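Glucosamine kinase (Streptacidiphilus jiangxiensis, PDB 6HWJ) catalyses the ATP-dependent phosphorylation of D-glucosamine to D-glucosamine 6-phosphate, using magnesium ions, and phosphorylates glucose to a lesser extent. Local coordinates at residues A[410-413]-A[414-418]. Sequence-based numbering, arbitrary orientation.
Sequences YLYA and VRHLP
Tyr412 O is gripped by three N-H groups near the C-terminal end of helix 398-416. His416 N gives Tyr412 O its main bond, at 2.8 Å, and Arg415 N adds a weak one. The third, from His416 ND1 to Tyr412 O, is also weak (3.3 Å); here the imidazole lies back against its own chain. Ala413 O takes Leu417 N at 2.8 Å and a weak bond from His416 N. Pro418 N, also close to this carbonyl, has no hydrogen to offer.

Tyr412 CG stands anti to the backbone N (chi1 172°), which carries the phenol toward His416 and Leu417. His416 CB sits over one face of the Tyr412 ring, a CH-pi contact 4.2 Å from its centroid. The imidazole and phenol planes are inclined at 36°, an oblique pair. Leu417 CB touches Tyr412 CE2, and Trp420 meets the Tyr412 ring edge-to-face.

One residue earlier in each segment, Leu411 CB lies 4.0 Å above the centre of the Arg415 guanidinium. Arg415 NH2 forms a salt bridge with Glu259 of helix 243-263.

All nine residues belong to the inferred substrate-specificity motif, and Tyr412 lies near the glucosamine-binding Glu409. The bonds to its carbonyl fix the Tyr412 backbone, and the contacts with His416, Leu417 and Trp420 probably limit the swing of its ring beside the sugar site.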
ATOM      1  N   TYR A 410       4.844  16.772  -8.580  1.00 27.75           N
ATOM      2  CA  TYR A 410       4.878  17.442  -9.873  1.00 31.21           C
ATOM      3  C   TYR A 410       4.577  16.471 -11.009  1.00 31.58           C
ATOM      4  O   TYR A 410       3.840  16.802 -11.956  1.00 30.06           O
ATOM      5  CB  TYR A 410       6.246  18.079 -10.136  1.00 30.02           C
ATOM      6  CG  TYR A 410       6.596  19.298  -9.328  1.00 29.32           C
ATOM      7  CD1 TYR A 410       5.984  20.514  -9.570  1.00 29.30           C
ATOM      8  CD2 TYR A 410       7.604  19.248  -8.370  1.00 29.52           C
ATOM      9  CE1 TYR A 410       6.342  21.646  -8.853  1.00 31.56           C
ATOM     10  CE2 TYR A 410       7.975  20.370  -7.661  1.00 31.71           C
ATOM     11  CZ  TYR A 410       7.352  21.566  -7.908  1.00 33.35           C
ATOM     12  OH  TYR A 410       7.728  22.678  -7.192  1.00 39.44           O
ATOM     13  N   LEU A 411       5.167  15.274 -10.950  1.00 31.05           N
ATOM     14  CA  LEU A 411       4.978  14.308 -12.016  1.00 32.74           C
ATOM     15  C   LEU A 411       3.543  13.802 -12.025  1.00 32.82           C
ATOM     16  O   LEU A 411       2.942  13.654 -13.096  1.00 32.15           O
ATOM     17  CB  LEU A 411       5.980  13.150 -11.871  1.00 33.20           C
ATOM     18  CG  LEU A 411       7.458  13.523 -12.024  1.00 35.92           C
ATOM     19  CD1 LEU A 411       8.356  12.278 -11.916  1.00 40.25           C
ATOM     20  CD2 LEU A 411       7.733  14.222 -13.353  1.00 38.25           C
ATOM     21  N   TYR A 412       2.974  13.534 -10.846  1.00 33.12           N
ATOM     22  CA  TYR A 412       1.556  13.194 -10.788  1.00 33.98           C
ATOM     23  C   TYR A 412       0.713  14.286 -11.450  1.00 32.72           C
ATOM     24  O   TYR A 412      -0.156  14.005 -12.281  1.00 31.74           O
ATOM     25  CB  TYR A 412       1.118  12.984  -9.348  1.00 35.72           C
ATOM     26  CG  TYR A 412      -0.378  12.825  -9.226  1.00 37.29           C
ATOM     27  CD1 TYR A 412      -0.986  11.600  -9.477  1.00 36.94           C
ATOM     28  CD2 TYR A 412      -1.184  13.906  -8.892  1.00 35.18           C
ATOM     29  CE1 TYR A 412      -2.365  11.456  -9.379  1.00 38.28           C
ATOM     30  CE2 TYR A 412      -2.550  13.770  -8.805  1.00 36.70           C
ATOM     31  CZ  TYR A 412      -3.135  12.541  -9.050  1.00 37.65           C
ATOM     32  OH  TYR A 412      -4.492  12.407  -8.958  1.00 39.56           O
ATOM     33  N   ALA A 413       0.996  15.545 -11.119  1.00 31.46           N
ATOM     34  CA  ALA A 413       0.213  16.649 -11.646  1.00 31.48           C
ATOM     35  C   ALA A 413       0.260  16.683 -13.165  1.00 31.76           C
ATOM     36  O   ALA A 413      -0.785  16.717 -13.827  1.00 33.12           O
ATOM     37  CB  ALA A 413       0.720  17.974 -11.056  1.00 32.13           C
ATOM     38  N   VAL A 414       1.465  16.692 -13.744  1.00 32.23           N
ATOM     39  CA  VAL A 414       1.572  16.882 -15.183  1.00 36.17           C
ATOM     40  C   VAL A 414       0.992  15.680 -15.926  1.00 37.12           C
ATOM     41  O   VAL A 414       0.514  15.816 -17.050  1.00 39.43           O
ATOM     42  CB  VAL A 414       3.029  17.150 -15.608  1.00 41.61           C
ATOM     43  CG1 VAL A 414       3.531  18.450 -14.967  1.00 41.55           C
ATOM     44  CG2 VAL A 414       3.940  15.969 -15.245  1.00 39.75           C
ATOM     45  N   ARG A 415       0.973  14.509 -15.300  1.00 35.83           N
ATOM     46  CA  ARG A 415       0.464  13.317 -15.958  1.00 37.97           C
ATOM     47  C   ARG A 415      -1.039  13.116 -15.769  1.00 37.28           C
ATOM     48  O   ARG A 415      -1.680  12.490 -16.629  1.00 37.81           O
ATOM     49  CB  ARG A 415       1.183  12.069 -15.433  1.00 38.68           C
ATOM     50  CG  ARG A 415       2.659  12.017 -15.746  1.00 45.40           C
ATOM     51  CD  ARG A 415       3.333  10.939 -14.918  1.00 51.75           C
ATOM     52  NE  ARG A 415       4.775  10.869 -15.167  1.00 59.93           N
ATOM     53  CZ  ARG A 415       5.614  10.114 -14.461  1.00 66.71           C
ATOM     54  NH1 ARG A 415       5.161   9.369 -13.460  1.00 67.96           N
ATOM     55  NH2 ARG A 415       6.902  10.110 -14.754  1.00 69.78           N
ATOM     56  N   HIS A 416      -1.612  13.619 -14.691  1.00 32.92           N
ATOM     57  CA  HIS A 416      -2.977  13.258 -14.309  1.00 37.38           C
ATOM     58  C   HIS A 416      -3.841  14.430 -13.884  1.00 38.97           C
ATOM     59  O   HIS A 416      -5.070  14.325 -14.010  1.00 39.20           O
ATOM     60  CB  HIS A 416      -2.950  12.242 -13.145  1.00 39.44           C
ATOM     61  CG  HIS A 416      -2.132  11.019 -13.434  1.00 40.89           C
ATOM     62  ND1 HIS A 416      -0.896  10.799 -12.858  1.00 40.87           N
ATOM     63  CD2 HIS A 416      -2.373   9.953 -14.237  1.00 42.30           C
ATOM     64  CE1 HIS A 416      -0.407   9.650 -13.296  1.00 40.28           C
ATOM     65  NE2 HIS A 416      -1.278   9.120 -14.138  1.00 44.03           N
ATOM     66  N   LEU A 417      -3.284  15.521 -13.380  1.00 37.18           N
ATOM     67  CA  LEU A 417      -4.066  16.584 -12.771  1.00 33.98           C
ATOM     68  C   LEU A 417      -3.251  17.872 -12.767  1.00 30.36           C
ATOM     69  O   LEU A 417      -2.625  18.198 -11.760  1.00 31.24           O
ATOM     70  CB  LEU A 417      -4.475  16.193 -11.358  1.00 28.32           C
ATOM     71  CG  LEU A 417      -5.595  17.019 -10.709  1.00 27.00           C
ATOM     72  CD1 LEU A 417      -6.929  16.819 -11.430  1.00 30.38           C
ATOM     73  CD2 LEU A 417      -5.701  16.673  -9.235  1.00 30.16           C
ATOM     74  N   PRO A 418      -3.245  18.621 -13.874  1.00 30.39           N
ATOM     75  CA  PRO A 418      -2.240  19.683 -14.035  1.00 30.44           C
ATOM     76  C   PRO A 418      -2.201  20.717 -12.919  1.00 30.68           C
ATOM     77  O   PRO A 418      -1.110  21.205 -12.596  1.00 30.33           O
ATOM     78  CB  PRO A 418      -2.636  20.322 -15.376  1.00 34.62           C
ATOM     79  CG  PRO A 418      -3.249  19.176 -16.149  1.00 34.78           C
ATOM     80  CD  PRO A 418      -4.005  18.381 -15.116  1.00 31.17           C
TER